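Local structure of malonyl CoA-acyl carrier protein transacylase (Burkholderia pseudomallei 1710b, 3EZO) at residues A139-L144 with E187-K192. The protein probably transfers the malonyl group from malonyl-CoA to holo acyl carrier protein, giving malonyl-ACP and free CoA. Sequence-based numbering, arbitrary orientation.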
ATOM      1  N   ALA A 139      -1.942   3.779 -15.238  1.00 15.71           N
ATOM      2  CA  ALA A 139      -1.783   5.204 -15.525  1.00 15.24           C
ATOM      3  C   ALA A 139      -2.376   6.061 -14.432  1.00 14.39           C
ATOM      4  O   ALA A 139      -3.328   5.668 -13.769  1.00 13.99           O
ATOM      5  CB  ALA A 139      -2.417   5.573 -16.886  1.00 15.02           C
ATOM      6  N   ALA A 140      -1.843   7.269 -14.303  1.00 15.13           N
ATOM      7  CA  ALA A 140      -2.263   8.236 -13.297  1.00 14.92           C
ATOM      8  C   ALA A 140      -3.073   9.308 -13.957  1.00 15.16           C
ATOM      9  O   ALA A 140      -2.636   9.916 -14.913  1.00 15.63           O
ATOM     10  CB  ALA A 140      -1.047   8.850 -12.576  1.00 14.60           C
ATOM     11  N   ILE A 141      -4.267   9.540 -13.435  1.00 15.90           N
ATOM     12  CA  ILE A 141      -5.158  10.560 -13.951  1.00 16.09           C
ATOM     13  C   ILE A 141      -5.376  11.593 -12.876  1.00 16.51           C
ATOM     14  O   ILE A 141      -5.827  11.283 -11.758  1.00 15.63           O
ATOM     15  CB  ILE A 141      -6.524  10.002 -14.354  1.00 16.77           C
ATOM     16  CG1 ILE A 141      -6.356   8.646 -15.062  1.00 15.71           C
ATOM     17  CG2 ILE A 141      -7.262  11.068 -15.202  1.00 16.42           C
ATOM     18  CD1 ILE A 141      -5.733   8.703 -16.455  1.00 15.24           C
ATOM     19  N   LEU A 142      -5.061  12.835 -13.220  1.00 16.91           N
ATOM     20  CA  LEU A 142      -5.167  13.944 -12.285  1.00 17.54           C
ATOM     21  C   LEU A 142      -6.163  14.939 -12.807  1.00 16.82           C
ATOM     22  O   LEU A 142      -6.135  15.251 -13.998  1.00 16.71           O
ATOM     23  CB  LEU A 142      -3.809  14.641 -12.170  1.00 18.47           C
ATOM     24  CG  LEU A 142      -2.802  14.135 -11.143  1.00 21.28           C
ATOM     25  CD1 LEU A 142      -2.301  12.727 -11.410  1.00 23.64           C
ATOM     26  CD2 LEU A 142      -1.594  15.192 -11.054  1.00 21.70           C
ATOM     27  N   GLY A 143      -7.010  15.449 -11.908  1.00 15.47           N
ATOM     28  CA  GLY A 143      -7.962  16.480 -12.220  1.00 14.94           C
ATOM     29  C   GLY A 143      -9.414  16.032 -12.434  1.00 15.25           C
ATOM     30  O   GLY A 143     -10.264  16.880 -12.530  1.00 15.59           O
ATOM     31  N   LEU A 144      -9.711  14.726 -12.537  1.00 15.05           N
ATOM     32  CA  LEU A 144     -11.105  14.267 -12.749  1.00 14.59           C
ATOM     33  C   LEU A 144     -11.636  13.522 -11.517  1.00 14.63           C
ATOM     34  O   LEU A 144     -10.897  12.755 -10.908  1.00 15.88           O
ATOM     35  CB  LEU A 144     -11.211  13.373 -14.000  1.00 14.11           C
ATOM     36  CG  LEU A 144     -10.685  13.940 -15.320  1.00 14.35           C
ATOM     37  CD1 LEU A 144     -10.773  12.899 -16.480  1.00 11.20           C
ATOM     38  CD2 LEU A 144     -11.498  15.239 -15.600  1.00 14.35           C
ATOM     39  N   GLU A 187      -6.152   9.402 -23.450  1.00 19.05           N
ATOM     40  CA  GLU A 187      -6.601  10.292 -24.526  1.00 20.37           C
ATOM     41  C   GLU A 187      -7.981  10.874 -24.216  1.00 19.43           C
ATOM     42  O   GLU A 187      -8.176  12.095 -24.228  1.00 20.05           O
ATOM     43  CB  GLU A 187      -6.631   9.444 -25.780  1.00 21.22           C
ATOM     44  CG  GLU A 187      -6.833  10.116 -27.056  1.00 26.99           C
ATOM     45  CD  GLU A 187      -7.061   9.060 -28.126  1.00 33.87           C
ATOM     46  OE1 GLU A 187      -6.124   8.229 -28.331  1.00 38.08           O
ATOM     47  OE2 GLU A 187      -8.193   9.023 -28.686  1.00 36.08           O
ATOM     48  N   ILE A 188      -8.928  10.010 -23.863  1.00 18.97           N
ATOM     49  CA  ILE A 188     -10.274  10.467 -23.455  1.00 18.48           C
ATOM     50  C   ILE A 188     -10.193  11.420 -22.241  1.00 18.64           C
ATOM     51  O   ILE A 188     -10.840  12.492 -22.226  1.00 17.14           O
ATOM     52  CB  ILE A 188     -11.230   9.276 -23.163  1.00 18.54           C
ATOM     53  CG1 ILE A 188     -11.436   8.432 -24.422  1.00 18.33           C
ATOM     54  CG2 ILE A 188     -12.581   9.763 -22.660  1.00 16.29           C
ATOM     55  CD1 ILE A 188     -12.350   7.265 -24.236  1.00 18.90           C
ATOM     56  N   ALA A 189      -9.367  11.047 -21.255  1.00 19.06           N
ATOM     57  CA  ALA A 189      -9.256  11.817 -20.016  1.00 19.84           C
ATOM     58  C   ALA A 189      -8.820  13.242 -20.319  1.00 21.24           C
ATOM     59  O   ALA A 189      -9.398  14.211 -19.794  1.00 21.04           O
ATOM     60  CB  ALA A 189      -8.306  11.175 -19.069  1.00 18.53           C
ATOM     61  N   LYS A 190      -7.791  13.360 -21.148  1.00 23.20           N
ATOM     62  CA  LYS A 190      -7.311  14.675 -21.625  1.00 25.08           C
ATOM     63  C   LYS A 190      -8.416  15.458 -22.321  1.00 25.88           C
ATOM     64  O   LYS A 190      -8.620  16.631 -22.013  1.00 26.13           O
ATOM     65  CB  LYS A 190      -6.088  14.540 -22.534  1.00 24.83           C
ATOM     66  CG  LYS A 190      -4.821  14.169 -21.807  1.00 27.16           C
ATOM     67  CD  LYS A 190      -3.778  13.538 -22.727  1.00 31.35           C
ATOM     68  CE  LYS A 190      -2.437  13.244 -21.978  1.00 35.28           C
ATOM     69  NZ  LYS A 190      -1.552  12.145 -22.544  1.00 36.53           N
ATOM     70  N   GLU A 191      -9.162  14.804 -23.203  1.00 27.40           N
ATOM     71  CA  GLU A 191     -10.272  15.475 -23.894  1.00 29.09           C
ATOM     72  C   GLU A 191     -11.278  16.030 -22.909  1.00 28.54           C
ATOM     73  O   GLU A 191     -11.843  17.094 -23.148  1.00 29.75           O
ATOM     74  CB  GLU A 191     -11.032  14.524 -24.846  1.00 29.90           C
ATOM     75  CG  GLU A 191     -10.229  13.960 -26.019  1.00 33.61           C
ATOM     76  CD  GLU A 191     -10.811  12.622 -26.571  1.00 38.78           C
ATOM     77  OE1 GLU A 191     -11.893  12.161 -26.110  1.00 41.70           O
ATOM     78  OE2 GLU A 191     -10.193  12.025 -27.478  1.00 42.87           O
ATOM     79  N   LYS A 192     -11.518  15.297 -21.820  1.00 27.90           N
ATOM     80  CA  LYS A 192     -12.511  15.675 -20.788  1.00 27.35           C
ATOM     81  C   LYS A 192     -11.954  16.705 -19.792  1.00 26.75           C
ATOM     82  O   LYS A 192     -12.644  17.125 -18.861  1.00 26.07           O
ATOM     83  CB  LYS A 192     -12.999  14.432 -20.028  1.00 27.63           C
ATOM     84  CG  LYS A 192     -13.997  13.564 -20.808  1.00 29.13           C
ATOM     85  CD  LYS A 192     -14.602  12.466 -19.943  1.00 32.14           C
ATOM     86  CE  LYS A 192     -15.952  11.991 -20.494  1.00 34.44           C
ATOM     87  NZ  LYS A 192     -15.883  11.658 -21.961  1.00 35.95           N
TER
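Ile141 and Leu144 converge on one small residue, Ala189, near the C-terminal end of helix 179-191. From strand 136-142, Ile141 reaches the helix with its CG2 branch: this methyl is placed anti to the backbone N, with CG1 beside that nitrogen (chi1 -41°), and lies 4.0 Å from Ala189 CB. Beta-branched isoleucine suits an extended strand, and here its short branch is enough to bridge the gap, because the two backbones pass with Ile141 CA and Ala189 CA 7.4 Å apart. Alanine fits on the helical side, offering a single methyl to two larger neighbours and letting the helix lie close to the sheet.

After the strand, Gly143 takes backbone angles (phi 102°, psi -11°) at which a CB would press on the preceding carbonyl oxygen; Leu144 follows it. The CB of Leu144 is directed toward 187-192, and its two methyls divide the work. Leu144 CD1 sits 4.0 Å from Ala189 CB and 3.8 Å from Ala189 O, whereas Leu144 CD2 approaches Lys192 O at 3.9 Å. A forked, apolar leucine can thus touch the alanine methyl and the carbonyl oxygens of Ala189 and of Lys192, just beyond the helix end. Lys192 contributes mainly its backbone and the base of its side chain, while its amine leads away to a salt bridge with Glu155.

No hydrogen bond links the two segments; strand and following loop meet the helix end by van der Waals packing, away from the predicted catalytic residues. In this ferredoxin-like small subdomain, strand 136-142 runs between antiparallel strands 172-176 and 196-199. Ala197 of the latter touches both Ile141 and Ala189, and helix 179-191 packs on the sheet beside helix 146-156, whose Val149 meets Leu144 and Val152 meets Lys192.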